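PDB 5IKY: oxalate biosynthetic component 1 from Burkholderia thailandensis, which is a bifunctional enzyme of quorum-sensing-dependent oxalate production, combining a serine hydrolase of the alpha/beta-hydrolase type with an additional lyase activity. Local coordinates for residues L614-D619 against Q678-P683; D559-I564 against R685-L690; A288-L293 against D327-F332; D573-H578 against F603-R608; G58-E63 against T158-D163. All blocks are in the same frame, centred on the assembly; numbering follows the deposited sequence.

Contact 1 (L614-D619 against Q678-P683)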
# COMPACT_ATOMS: atom_id res chain seq x y z
N LEU A 614 -23.42 -22.66 0.54
CA LEU A 614 -24.79 -23.12 0.31
C LEU A 614 -25.11 -24.40 1.08
O LEU A 614 -26.28 -24.77 1.20
CB LEU A 614 -25.03 -23.33 -1.18
CG LEU A 614 -25.21 -22.07 -2.03
CD1 LEU A 614 -25.26 -22.42 -3.51
CD2 LEU A 614 -26.46 -21.31 -1.61
N ASP A 615 -24.08 -25.07 1.59
CA ASP A 615 -24.26 -26.29 2.36
C ASP A 615 -25.04 -26.02 3.65
O ASP A 615 -25.66 -26.92 4.21
CB ASP A 615 -22.91 -26.93 2.69
CG ASP A 615 -22.20 -27.46 1.46
OD1 ASP A 615 -22.61 -27.10 0.33
OD2 ASP A 615 -21.23 -28.23 1.62
N ARG A 616 -25.00 -24.77 4.11
CA ARG A 616 -25.70 -24.38 5.33
C ARG A 616 -27.13 -23.93 5.04
O ARG A 616 -27.93 -23.77 5.96
CB ARG A 616 -24.94 -23.25 6.04
CG ARG A 616 -23.59 -23.67 6.61
CD ARG A 616 -22.80 -22.47 7.11
NE ARG A 616 -23.52 -21.73 8.14
CZ ARG A 616 -23.59 -20.40 8.20
NH1 ARG A 616 -22.99 -19.67 7.27
NH2 ARG A 616 -24.27 -19.81 9.17
N TYR A 617 -27.44 -23.74 3.76
CA TYR A 617 -28.77 -23.28 3.36
C TYR A 617 -29.72 -24.45 3.10
O TYR A 617 -29.37 -25.41 2.41
CB TYR A 617 -28.67 -22.39 2.12
CG TYR A 617 -28.03 -21.04 2.39
CD1 TYR A 617 -26.66 -20.92 2.56
CD2 TYR A 617 -28.80 -19.89 2.49
CE1 TYR A 617 -26.07 -19.70 2.81
CE2 TYR A 617 -28.22 -18.66 2.74
CZ TYR A 617 -26.86 -18.57 2.90
OH TYR A 617 -26.28 -17.34 3.15
N GLU A 618 -30.92 -24.36 3.65
CA GLU A 618 -31.91 -25.42 3.54
C GLU A 618 -32.41 -25.58 2.11
O GLU A 618 -32.43 -26.68 1.56
CB GLU A 618 -33.09 -25.14 4.47
CG GLU A 618 -34.13 -26.25 4.52
CD GLU A 618 -33.89 -27.22 5.66
OE1 GLU A 618 -34.65 -27.17 6.65
OE2 GLU A 618 -32.95 -28.04 5.56
N ASP A 619 -32.82 -24.47 1.50
CA ASP A 619 -33.35 -24.48 0.15
C ASP A 619 -32.28 -24.10 -0.87
O ASP A 619 -32.45 -23.15 -1.64
CB ASP A 619 -34.54 -23.52 0.03
CG ASP A 619 -35.61 -23.79 1.07
OD1 ASP A 619 -35.69 -24.94 1.57
OD2 ASP A 619 -36.38 -22.86 1.40
N GLN A 678 -28.05 -24.49 11.94
CA GLN A 678 -26.95 -24.45 10.99
C GLN A 678 -26.02 -23.28 11.30
O GLN A 678 -25.07 -23.02 10.57
CB GLN A 678 -27.47 -24.36 9.55
CG GLN A 678 -27.81 -25.70 8.92
CD GLN A 678 -26.60 -26.62 8.80
OE1 GLN A 678 -25.62 -26.29 8.13
NE2 GLN A 678 -26.67 -27.77 9.46
N PHE A 679 -26.32 -22.58 12.39
CA PHE A 679 -25.46 -21.49 12.86
C PHE A 679 -24.12 -22.04 13.34
O PHE A 679 -24.07 -23.07 14.02
CB PHE A 679 -26.12 -20.70 13.99
CG PHE A 679 -27.17 -19.72 13.52
CD1 PHE A 679 -27.33 -19.45 12.17
CD2 PHE A 679 -27.98 -19.07 14.44
CE1 PHE A 679 -28.29 -18.54 11.75
CE2 PHE A 679 -28.94 -18.17 14.02
CZ PHE A 679 -29.09 -17.91 12.68
N LYS A 680 -23.05 -21.35 12.99
CA LYS A 680 -21.72 -21.73 13.43
C LYS A 680 -21.55 -21.42 14.92
O LYS A 680 -21.86 -20.32 15.36
CB LYS A 680 -20.65 -21.00 12.62
CG LYS A 680 -20.71 -21.29 11.13
CD LYS A 680 -19.80 -20.35 10.34
CE LYS A 680 -19.87 -20.64 8.86
NZ LYS A 680 -19.05 -19.68 8.07
N PRO A 681 -21.06 -22.40 15.69
CA PRO A 681 -20.72 -22.18 17.10
C PRO A 681 -19.58 -21.18 17.25
O PRO A 681 -18.88 -20.89 16.28
CB PRO A 681 -20.31 -23.57 17.59
CG PRO A 681 -19.89 -24.30 16.36
CD PRO A 681 -20.79 -23.79 15.27
N LEU A 682 -19.39 -20.66 18.46
CA LEU A 682 -18.38 -19.62 18.71
C LEU A 682 -16.94 -20.02 18.31
O LEU A 682 -16.28 -19.25 17.61
CB LEU A 682 -18.41 -19.21 20.19
CG LEU A 682 -17.35 -18.22 20.68
CD1 LEU A 682 -17.48 -16.90 19.94
CD2 LEU A 682 -17.48 -18.01 22.18
N PRO A 683 -16.46 -21.21 18.72
CA PRO A 683 -15.07 -21.54 18.35
C PRO A 683 -14.85 -21.64 16.84
O PRO A 683 -13.75 -21.35 16.37
CB PRO A 683 -14.84 -22.89 19.02
CG PRO A 683 -15.83 -22.95 20.12
CD PRO A 683 -17.04 -22.25 19.59
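Arg616 lays its side chain across Gln678 and Lys680. Its CG packs on the amide oxygen of Gln678, CG to OE1 being 3.6 Å. Further out, NE of Arg616 gives a nearly straight hydrogen bond to the backbone O of Gln678, at 3.2 Å and 169° at the hydrogen. This acceptor lies in the guanidinium plane, at its edge. The Arg616 chain bends at chi3 (58°), which sets NE off the line of the preceding carbons. Lys680 comes over one guanidinium face. Its extended chain crosses that of Arg616 at about a right angle, and CE sits 3.5 Å above the guanidinium plane, offset toward the rim. CE of Lys680 is 3.6 Å from NH1 of Arg616, so the contact is made by a methylene. The two cationic ends are still close, with NH1 of Arg616 4.0 Å from NZ of Lys680. Acidic partners probably offset this repulsion: Glu613 and Glu639 form salt bridges with Arg616, and Glu688 forms one with Lys680. The amide of Gln678 is turned so that OE1 also meets CA of Arg616 at 3.4 Å, while its NE2 bonds to the backbone O of Leu733. The contact lies near the surface of the cap domain and combines packing with one hydrogen bond. It joins the 3-10 turn at 614-616, in the loop between helices 592-602 and 629-641, to the loop that leads into helix 682-690. Helix 629-641 borders both segments, touched by Tyr617 on one and Phe679 on the other.

Contact 2 (D559-I564 against R685-L690)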
# COMPACT_ATOMS: atom_id res chain seq x y z
N ASP A 559 -8.91 -26.85 22.42
CA ASP A 559 -8.63 -26.70 23.84
C ASP A 559 -7.46 -25.75 24.08
O ASP A 559 -7.47 -24.96 25.03
CB ASP A 559 -8.34 -28.06 24.47
CG ASP A 559 -8.25 -28.00 25.98
OD1 ASP A 559 -9.30 -27.81 26.63
OD2 ASP A 559 -7.14 -28.16 26.52
N ALA A 560 -6.46 -25.81 23.21
CA ALA A 560 -5.28 -24.97 23.34
C ALA A 560 -5.57 -23.51 22.97
O ALA A 560 -4.85 -22.60 23.39
CB ALA A 560 -4.15 -25.51 22.49
N LEU A 561 -6.62 -23.29 22.19
CA LEU A 561 -6.96 -21.96 21.70
C LEU A 561 -8.00 -21.27 22.58
O LEU A 561 -8.53 -20.21 22.21
CB LEU A 561 -7.48 -22.02 20.26
CG LEU A 561 -6.52 -22.52 19.19
CD1 LEU A 561 -7.23 -22.60 17.86
CD2 LEU A 561 -5.29 -21.63 19.10
N HIS A 562 -8.30 -21.86 23.72
CA HIS A 562 -9.37 -21.37 24.59
C HIS A 562 -9.24 -19.89 24.98
O HIS A 562 -10.21 -19.14 24.88
CB HIS A 562 -9.47 -22.23 25.85
CG HIS A 562 -10.75 -22.05 26.61
ND1 HIS A 562 -11.94 -22.59 26.19
CD2 HIS A 562 -11.02 -21.37 27.75
CE1 HIS A 562 -12.90 -22.27 27.04
NE2 HIS A 562 -12.36 -21.53 28.00
N PRO A 563 -8.04 -19.44 25.42
CA PRO A 563 -7.97 -18.02 25.78
C PRO A 563 -8.12 -17.09 24.58
O PRO A 563 -8.52 -15.94 24.73
CB PRO A 563 -6.57 -17.88 26.40
CG PRO A 563 -5.79 -19.01 25.83
CD PRO A 563 -6.76 -20.13 25.69
N ILE A 564 -7.79 -17.59 23.40
CA ILE A 564 -7.88 -16.79 22.18
C ILE A 564 -9.32 -16.69 21.68
O ILE A 564 -9.75 -15.64 21.19
CB ILE A 564 -6.99 -17.39 21.08
CG1 ILE A 564 -5.53 -17.15 21.45
CG2 ILE A 564 -7.33 -16.78 19.72
CD1 ILE A 564 -4.59 -17.66 20.45
N ARG A 685 -16.36 -19.79 14.56
CA ARG A 685 -16.28 -18.42 14.07
C ARG A 685 -14.92 -17.83 14.40
O ARG A 685 -14.39 -17.01 13.64
CB ARG A 685 -17.40 -17.57 14.66
CG ARG A 685 -18.81 -18.08 14.36
CD ARG A 685 -19.87 -17.00 14.55
NE ARG A 685 -19.90 -16.50 15.92
CZ ARG A 685 -20.65 -17.01 16.89
NH1 ARG A 685 -21.43 -18.06 16.64
NH2 ARG A 685 -20.62 -16.48 18.10
N CYS A 686 -14.35 -18.24 15.52
CA CYS A 686 -13.03 -17.77 15.94
C CYS A 686 -11.96 -18.28 14.99
O CYS A 686 -11.08 -17.53 14.57
CB CYS A 686 -12.72 -18.21 17.36
SG CYS A 686 -11.06 -17.76 17.93
N LEU A 687 -12.03 -19.57 14.66
CA LEU A 687 -11.09 -20.19 13.74
C LEU A 687 -11.12 -19.50 12.38
O LEU A 687 -10.08 -19.24 11.78
CB LEU A 687 -11.40 -21.68 13.57
CG LEU A 687 -11.14 -22.58 14.78
CD1 LEU A 687 -11.71 -23.97 14.54
CD2 LEU A 687 -9.66 -22.65 15.08
N GLU A 688 -12.33 -19.20 11.91
CA GLU A 688 -12.51 -18.52 10.63
C GLU A 688 -11.88 -17.14 10.66
O GLU A 688 -11.32 -16.67 9.66
CB GLU A 688 -13.99 -18.41 10.27
CG GLU A 688 -14.63 -19.72 9.83
CD GLU A 688 -16.03 -19.53 9.27
OE1 GLU A 688 -16.61 -18.44 9.47
OE2 GLU A 688 -16.55 -20.46 8.63
N TYR A 689 -11.96 -16.48 11.81
CA TYR A 689 -11.35 -15.18 12.00
C TYR A 689 -9.83 -15.28 11.97
O TYR A 689 -9.16 -14.51 11.27
CB TYR A 689 -11.81 -14.56 13.33
CG TYR A 689 -11.03 -13.34 13.75
CD1 TYR A 689 -11.16 -12.14 13.07
CD2 TYR A 689 -10.17 -13.39 14.84
CE1 TYR A 689 -10.45 -11.02 13.46
CE2 TYR A 689 -9.46 -12.27 15.24
CZ TYR A 689 -9.60 -11.09 14.55
OH TYR A 689 -8.89 -9.98 14.94
N LEU A 690 -9.28 -16.25 12.70
CA LEU A 690 -7.84 -16.42 12.81
C LEU A 690 -7.16 -16.66 11.46
O LEU A 690 -6.14 -16.04 11.16
CB LEU A 690 -7.51 -17.58 13.75
CG LEU A 690 -7.68 -17.30 15.25
CD1 LEU A 690 -7.45 -18.57 16.05
CD2 LEU A 690 -6.74 -16.20 15.70
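Leu561 and Leu687 meet through their methyl ends, each with CG anti to its own carbonyl carbon (chi1 -63° in Leu561 and -69° in Leu687). Ile564 has CG1 placed in the same way, which leaves its CG2 branch anti to the backbone N and facing Leu690. This is apolar packing inside the helical cap domain. One side is the junction between helix 554-560 and helix 562-579; the other is helix 682-690. Leu561 stands at the break between the first two helices. It is the first residue to leave helical backbone angles and also the N-cap of the next helix. Its side chain enters the core there and crosses that of Leu687 at about a right angle, CD1 of Leu561 touching CD2 of Leu687 at 3.7 Å. Leu690 lies one turn further along and receives Ile564. The methyl CG2 of Ile564 sits equally near CD1 and CD2 of Leu690, at 4.1 Å from each. A looser contact of 4.4 Å links CD1 of Leu561 with CD1 of Leu690. Thus the two residues from the helix junction share Leu690 between them. All five touching residues are buried. Leu722 of helix 715-734 touches both Leu561 and Leu687, and Leu534 and Ala538 of helix 530-541 pack on Ile564. Cys686 completes the patch. Its SG is anti to the backbone N and turns to Ile564, lying 4.1 Å from the backbone O and 4.3 Å from CG2 of that residue.

Contact 3 (A288-L293 against D327-F332)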
# COMPACT_ATOMS: atom_id res chain seq x y z
N ALA A 288 -0.16 28.32 25.31
CA ALA A 288 -0.89 27.09 25.57
C ALA A 288 0.06 25.93 25.86
O ALA A 288 -0.26 24.77 25.60
CB ALA A 288 -1.78 26.75 24.39
N SER A 289 1.23 26.25 26.41
CA SER A 289 2.28 25.26 26.64
C SER A 289 1.89 24.20 27.67
O SER A 289 2.36 23.07 27.61
CB SER A 289 3.57 25.94 27.08
OG SER A 289 4.16 26.67 26.02
N GLN A 290 1.02 24.57 28.60
CA GLN A 290 0.59 23.64 29.65
C GLN A 290 -0.85 23.17 29.46
O GLN A 290 -1.44 22.57 30.35
CB GLN A 290 0.75 24.28 31.02
CG GLN A 290 2.16 24.72 31.35
CD GLN A 290 2.31 25.19 32.78
OE1 GLN A 290 1.57 24.77 33.66
NE2 GLN A 290 3.28 26.07 33.02
N SER A 291 -1.41 23.45 28.28
CA SER A 291 -2.79 23.08 27.99
C SER A 291 -2.95 21.57 27.79
O SER A 291 -2.14 20.93 27.12
CB SER A 291 -3.28 23.81 26.74
OG SER A 291 -4.54 23.32 26.34
N PRO A 292 -4.02 21.00 28.37
CA PRO A 292 -4.36 19.59 28.17
C PRO A 292 -4.68 19.27 26.71
O PRO A 292 -4.78 18.09 26.35
CB PRO A 292 -5.60 19.40 29.06
CG PRO A 292 -5.52 20.50 30.07
CD PRO A 292 -4.90 21.66 29.36
N LEU A 293 -4.84 20.30 25.88
CA LEU A 293 -5.08 20.10 24.46
C LEU A 293 -3.92 19.37 23.80
O LEU A 293 -4.10 18.63 22.83
CB LEU A 293 -5.32 21.45 23.77
CG LEU A 293 -5.48 21.42 22.24
CD1 LEU A 293 -6.64 20.54 21.84
CD2 LEU A 293 -5.65 22.83 21.69
N ASP A 327 7.26 26.17 25.65
CA ASP A 327 7.89 25.65 26.85
C ASP A 327 7.33 24.28 27.20
O ASP A 327 6.22 23.93 26.80
CB ASP A 327 7.68 26.62 28.02
CG ASP A 327 8.51 26.25 29.24
OD1 ASP A 327 9.66 25.80 29.06
OD2 ASP A 327 8.01 26.41 30.37
N ASN A 328 8.11 23.49 27.92
CA ASN A 328 7.65 22.18 28.38
C ASN A 328 7.96 21.98 29.87
O ASN A 328 8.93 21.30 30.21
CB ASN A 328 8.29 21.06 27.55
CG ASN A 328 7.99 21.19 26.06
OD1 ASN A 328 6.92 20.81 25.59
ND2 ASN A 328 8.95 21.72 25.31
N PRO A 329 7.14 22.57 30.75
CA PRO A 329 7.33 22.45 32.20
C PRO A 329 7.28 21.00 32.67
O PRO A 329 6.64 20.16 32.03
CB PRO A 329 6.16 23.26 32.77
CG PRO A 329 5.79 24.21 31.69
CD PRO A 329 6.01 23.45 30.41
N ASN A 330 7.95 20.72 33.78
CA ASN A 330 8.12 19.35 34.26
C ASN A 330 6.83 18.66 34.68
O ASN A 330 6.62 17.49 34.35
CB ASN A 330 9.12 19.34 35.42
CG ASN A 330 10.52 19.74 34.99
OD1 ASN A 330 10.98 19.35 33.92
ND2 ASN A 330 11.20 20.52 35.82
N ALA A 331 5.97 19.37 35.40
CA ALA A 331 4.69 18.79 35.82
C ALA A 331 3.82 18.46 34.62
O ALA A 331 3.11 17.45 34.61
CB ALA A 331 3.95 19.73 36.75
N PHE A 332 3.87 19.33 33.61
CA PHE A 332 3.14 19.11 32.37
C PHE A 332 3.63 17.84 31.69
O PHE A 332 2.84 16.97 31.33
CB PHE A 332 3.29 20.30 31.43
CG PHE A 332 2.94 20.00 30.01
CD1 PHE A 332 1.61 19.82 29.64
CD2 PHE A 332 3.92 19.89 29.04
CE1 PHE A 332 1.28 19.53 28.33
CE2 PHE A 332 3.59 19.61 27.73
CZ PHE A 332 2.28 19.43 27.37
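Gln290 crosses the ring of Pro329 obliquely, its chain extended beyond CG. Its CG meets CG of Pro329 at 3.7 Å, and CD follows at 3.8 Å from the same proline carbon. At the tip, NE2 comes to 3.4 Å from Pro329 CG, with Pro329 CB a little further away. This is van der Waals packing of an amide on a proline ring, at the exposed border of the contact. Ser289, just before it, is buried. Its OG accepts the backbone N-H of Asp327 at 3.2 Å and also bonds to the backbone O of Arg286. Both serine and glutamine occupy the middle of a type I beta turn, Ala288 to Ser291. The turn belongs to the loop after strand 275-278, one strand of the parallel sheet of the beta-keto acid cleavage enzyme region, a family of the TIM-barrel clan. Across the contact, Pro329 is the N-cap of helix 330-343. In the first turn of that helix, Phe332 has CG anti to the backbone N (chi1 163°) and slides its ring beneath the turn. The backbone O of Ser289 stands 3.5 Å above the ring plane, over its centre; this oxygen also accepts a hydrogen bond from NH1 of Arg294.

Contact 4 (D573-H578 against F603-R608)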
# COMPACT_ATOMS: atom_id res chain seq x y z
N ASP A 573 -18.59 -9.39 20.31
CA ASP A 573 -19.58 -8.70 21.12
C ASP A 573 -19.70 -7.23 20.71
O ASP A 573 -20.80 -6.69 20.63
CB ASP A 573 -19.21 -8.79 22.61
CG ASP A 573 -19.58 -10.13 23.22
OD1 ASP A 573 -20.62 -10.69 22.84
OD2 ASP A 573 -18.82 -10.62 24.08
N ARG A 574 -18.56 -6.61 20.44
CA ARG A 574 -18.53 -5.21 20.04
C ARG A 574 -19.13 -5.01 18.65
O ARG A 574 -19.75 -3.99 18.37
CB ARG A 574 -17.09 -4.68 20.08
CG ARG A 574 -16.56 -4.43 21.48
CD ARG A 574 -15.11 -3.95 21.45
NE ARG A 574 -14.86 -3.03 20.34
CZ ARG A 574 -15.15 -1.73 20.36
NH1 ARG A 574 -15.70 -1.19 21.44
NH2 ARG A 574 -14.89 -0.97 19.30
N LEU A 575 -18.93 -5.99 17.77
CA LEU A 575 -19.52 -5.94 16.44
C LEU A 575 -21.03 -6.16 16.53
O LEU A 575 -21.80 -5.52 15.82
CB LEU A 575 -18.89 -6.98 15.52
CG LEU A 575 -19.48 -7.07 14.11
CD1 LEU A 575 -19.44 -5.71 13.42
CD2 LEU A 575 -18.75 -8.11 13.28
N ALA A 576 -21.43 -7.06 17.42
CA ALA A 576 -22.85 -7.37 17.60
C ALA A 576 -23.61 -6.17 18.15
O ALA A 576 -24.73 -5.89 17.73
CB ALA A 576 -23.00 -8.57 18.53
N ALA A 577 -23.00 -5.47 19.10
CA ALA A 577 -23.63 -4.30 19.71
C ALA A 577 -23.78 -3.17 18.70
O ALA A 577 -24.79 -2.47 18.68
CB ALA A 577 -22.83 -3.84 20.92
N HIS A 578 -22.76 -2.99 17.87
CA HIS A 578 -22.78 -1.95 16.84
C HIS A 578 -23.86 -2.23 15.80
O HIS A 578 -24.50 -1.30 15.30
CB HIS A 578 -21.42 -1.83 16.16
CG HIS A 578 -21.39 -0.82 15.06
ND1 HIS A 578 -21.23 -1.17 13.73
CD2 HIS A 578 -21.50 0.53 15.08
CE1 HIS A 578 -21.24 -0.08 12.99
NE2 HIS A 578 -21.40 0.96 13.78
N PHE A 603 -14.10 -3.82 12.13
CA PHE A 603 -13.81 -4.51 13.38
C PHE A 603 -12.75 -5.59 13.19
O PHE A 603 -12.39 -6.29 14.14
CB PHE A 603 -15.08 -5.13 13.97
CG PHE A 603 -15.92 -4.16 14.76
CD1 PHE A 603 -16.85 -3.34 14.13
CD2 PHE A 603 -15.79 -4.06 16.13
CE1 PHE A 603 -17.63 -2.46 14.85
CE2 PHE A 603 -16.56 -3.18 16.86
CZ PHE A 603 -17.48 -2.37 16.22
N GLY A 604 -12.26 -5.73 11.96
CA GLY A 604 -11.22 -6.68 11.66
C GLY A 604 -11.74 -8.04 11.22
O GLY A 604 -10.97 -8.89 10.76
N ILE A 605 -13.05 -8.24 11.35
CA ILE A 605 -13.68 -9.49 10.96
C ILE A 605 -14.02 -9.50 9.48
O ILE A 605 -14.85 -8.72 9.02
CB ILE A 605 -14.96 -9.75 11.78
CG1 ILE A 605 -14.62 -9.90 13.26
CG2 ILE A 605 -15.67 -11.00 11.27
CD1 ILE A 605 -15.82 -10.21 14.13
N THR A 606 -13.37 -10.38 8.72
CA THR A 606 -13.60 -10.45 7.28
C THR A 606 -14.57 -11.57 6.92
O THR A 606 -14.21 -12.75 6.95
CB THR A 606 -12.27 -10.67 6.52
OG1 THR A 606 -11.37 -9.59 6.81
CG2 THR A 606 -12.53 -10.72 5.02
N ILE A 607 -15.79 -11.19 6.56
CA ILE A 607 -16.77 -12.16 6.09
C ILE A 607 -16.32 -12.72 4.74
O ILE A 607 -16.20 -11.97 3.77
CB ILE A 607 -18.17 -11.54 5.93
CG1 ILE A 607 -18.58 -10.81 7.21
CG2 ILE A 607 -19.20 -12.62 5.58
CD1 ILE A 607 -19.91 -10.09 7.09
N ARG A 608 -16.07 -14.02 4.69
CA ARG A 608 -15.55 -14.64 3.49
C ARG A 608 -16.66 -15.24 2.62
O ARG A 608 -17.68 -15.71 3.13
CB ARG A 608 -14.53 -15.73 3.85
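Arg574 opens the contact, its CB 3.6 Å from CE2 of Phe603. The motif on the other side is a Schellman turn: Phe603 comes just before Gly604, whose positive phi ends helix 592-602. The Arg574 chain bends at chi3 and crosses Phe603 at about a right angle; NH2 lies 3.7 Å from the same CE2. The planes of the guanidinium and the ring are 43° apart, and the approach is oblique. NH2 also bonds to the backbone O of His303. The backbone O of Arg574 lies near Phe603 CZ. Leu575 follows and meets the ring from above. Its CA stands 4.0 Å over the centroid, only 7° off the normal, in a CH-pi contact. Its CG is anti to the backbone N (chi1 177°), and CD1 touches Phe603 CD1 at 3.6 Å. His578, one turn on, places its CB 4.0 Å from Phe603 CZ. Its ring is oblique to that of Phe603. The ring of His303 stacks on Phe603 and also meets His578, so this corner of the cap domain borders the TIM-barrel-clan region, which probably carries the lyase activity. Within the cap, Leu640 and Phe636 of helix 629-641 adjoin Leu575 and Ile605 respectively. The last link is between methyls: CD2 of Leu575 lies 3.7 Å from CD1 of Ile605.

Contact 5 (G58-E63 against T158-D163)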
# COMPACT_ATOMS: atom_id res chain seq x y z
N GLY A 58 7.98 46.97 -14.16
CA GLY A 58 9.07 46.27 -14.80
C GLY A 58 8.95 44.76 -14.79
O GLY A 58 9.75 44.06 -15.43
N GLY A 59 7.96 44.24 -14.07
CA GLY A 59 7.72 42.81 -14.02
C GLY A 59 6.87 42.31 -15.17
O GLY A 59 6.17 43.10 -15.81
N ILE A 60 6.92 41.01 -15.44
CA ILE A 60 6.14 40.42 -16.53
C ILE A 60 5.08 39.47 -16.00
O ILE A 60 5.24 38.89 -14.93
CB ILE A 60 7.04 39.67 -17.53
CG1 ILE A 60 7.75 38.51 -16.83
CG2 ILE A 60 8.05 40.61 -18.16
CD1 ILE A 60 8.67 37.73 -17.75
N VAL A 61 3.99 39.32 -16.75
CA VAL A 61 2.89 38.46 -16.32
C VAL A 61 2.31 37.64 -17.47
O VAL A 61 2.31 38.07 -18.63
CB VAL A 61 1.76 39.29 -15.66
CG1 VAL A 61 0.95 40.04 -16.71
CG2 VAL A 61 0.84 38.40 -14.83
N ARG A 62 1.85 36.44 -17.15
CA ARG A 62 1.10 35.60 -18.08
C ARG A 62 -0.26 35.29 -17.47
O ARG A 62 -0.38 34.39 -16.65
CB ARG A 62 1.86 34.31 -18.40
CG ARG A 62 1.13 33.37 -19.34
CD ARG A 62 1.08 33.89 -20.77
NE ARG A 62 0.45 32.94 -21.68
CZ ARG A 62 -0.80 33.03 -22.11
NH1 ARG A 62 -1.56 34.04 -21.72
NH2 ARG A 62 -1.29 32.12 -22.93
N GLU A 63 -1.27 36.06 -17.86
CA GLU A 63 -2.59 35.93 -17.26
C GLU A 63 -3.67 35.61 -18.29
O GLU A 63 -3.59 36.03 -19.44
CB GLU A 63 -2.96 37.20 -16.51
CG GLU A 63 -3.01 38.45 -17.37
CD GLU A 63 -3.63 39.63 -16.65
OE1 GLU A 63 -4.42 39.41 -15.72
OE2 GLU A 63 -3.32 40.79 -17.02
N THR A 158 0.49 33.99 -13.76
CA THR A 158 1.87 33.85 -13.31
C THR A 158 2.65 35.14 -13.52
O THR A 158 2.68 35.69 -14.62
CB THR A 158 2.57 32.70 -14.04
OG1 THR A 158 2.00 31.45 -13.63
CG2 THR A 158 4.05 32.69 -13.73
N TYR A 159 3.29 35.61 -12.46
CA TYR A 159 4.01 36.88 -12.49
C TYR A 159 5.47 36.70 -12.07
O TYR A 159 5.78 35.86 -11.23
CB TYR A 159 3.31 37.90 -11.58
CG TYR A 159 4.08 39.18 -11.36
CD1 TYR A 159 4.94 39.32 -10.27
CD2 TYR A 159 3.94 40.26 -12.22
CE1 TYR A 159 5.64 40.48 -10.05
CE2 TYR A 159 4.64 41.43 -12.01
CZ TYR A 159 5.49 41.54 -10.93
OH TYR A 159 6.19 42.70 -10.71
N LEU A 160 6.35 37.50 -12.66
CA LEU A 160 7.75 37.54 -12.25
C LEU A 160 8.16 38.97 -11.95
O LEU A 160 7.86 39.89 -12.71
CB LEU A 160 8.64 36.94 -13.34
CG LEU A 160 8.53 35.43 -13.55
CD1 LEU A 160 9.42 34.98 -14.70
CD2 LEU A 160 8.89 34.69 -12.28
N SER A 161 8.85 39.16 -10.83
CA SER A 161 9.26 40.48 -10.38
C SER A 161 10.23 41.15 -11.36
O SER A 161 10.89 40.47 -12.14
CB SER A 161 9.91 40.38 -9.00
OG SER A 161 11.11 39.62 -9.06
N PRO A 162 10.29 42.49 -11.32
CA PRO A 162 11.26 43.27 -12.10
C PRO A 162 12.67 42.71 -11.94
O PRO A 162 13.43 42.66 -12.91
CB PRO A 162 11.17 44.67 -11.50
CG PRO A 162 9.90 44.71 -10.71
CD PRO A 162 9.25 43.36 -10.74
N ASP A 163 12.99 42.29 -10.72
CA ASP A 163 14.29 41.71 -10.41
C ASP A 163 14.57 40.50 -11.30
O ASP A 163 15.69 40.33 -11.80
CB ASP A 163 14.35 41.31 -8.94
CG ASP A 163 15.76 41.28 -8.40
OD1 ASP A 163 16.24 42.34 -7.93
OD2 ASP A 163 16.39 40.20 -8.43
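The Tyr159 ring has CB of Val61 at its edge, near the ring plane, while the backbone O of Ile60 approaches obliquely, 3.3 Å from CD2. Phe26 stacks on this ring, and Trp192 meets it at a steep angle. At the far end, OH of Tyr159 lies 3.6 Å from CA of Gly59. Gly59 CA is also 3.2 Å from O of Leu160, so the backbone is closely packed here. CG of Tyr159 is anti to the backbone N (chi1 171°), and it lies 3.8 Å from O of Ile60. On the other face of the sheet, Ile60 and Leu160 lie side by side and point the same way, with CG1 of Ile60 3.9 Å from CB of Leu160. Leu176, Leu179 and Phe180 of helix 176-181 pack on Ile60. Four backbone hydrogen bonds join the strands. Ile60 and Leu160 exchange two, as do Arg62 and Thr158. Of these, Arg62 N to Thr158 O is 2.8 Å, and Ile60 N to Leu160 O is more bent, 139° at the hydrogen. Val61 and Tyr159 form the non-hydrogen-bonded pair between them, with CA atoms 4.3 Å apart. Pro162 starts helix 162-172 just beyond the strand, and its CD packs on CA of Gly59 at 3.7 Å. This is an antiparallel ladder, in which strand 60-64 is the central member of a three-stranded sheet in the N-terminal domain.

How the contacts relate
Contacts 1, 2 and 4 lie together in the cap domain, with centres 15 to 18 Å apart. Contacts 1 and 2 share helix 682-690, and the salt bridge Lys680 to Glu688 joins them. Contacts 2 and 4 share helix 562-579 and touch where Tyr689 packs on Gly604 and Ile605. Along the chain, contact 2 closes a loop that encloses contact 4 and then contact 1, so the cap is tied together by nested links. Contact 5 closes first, in the N-terminal domain, then contact 3 in the beta-keto acid cleavage enzyme region. Their centres are about 47 Å apart, and the centres of contacts 5 and 1 are about 73 Å apart. The set thus samples three separate regions of a long multidomain chain.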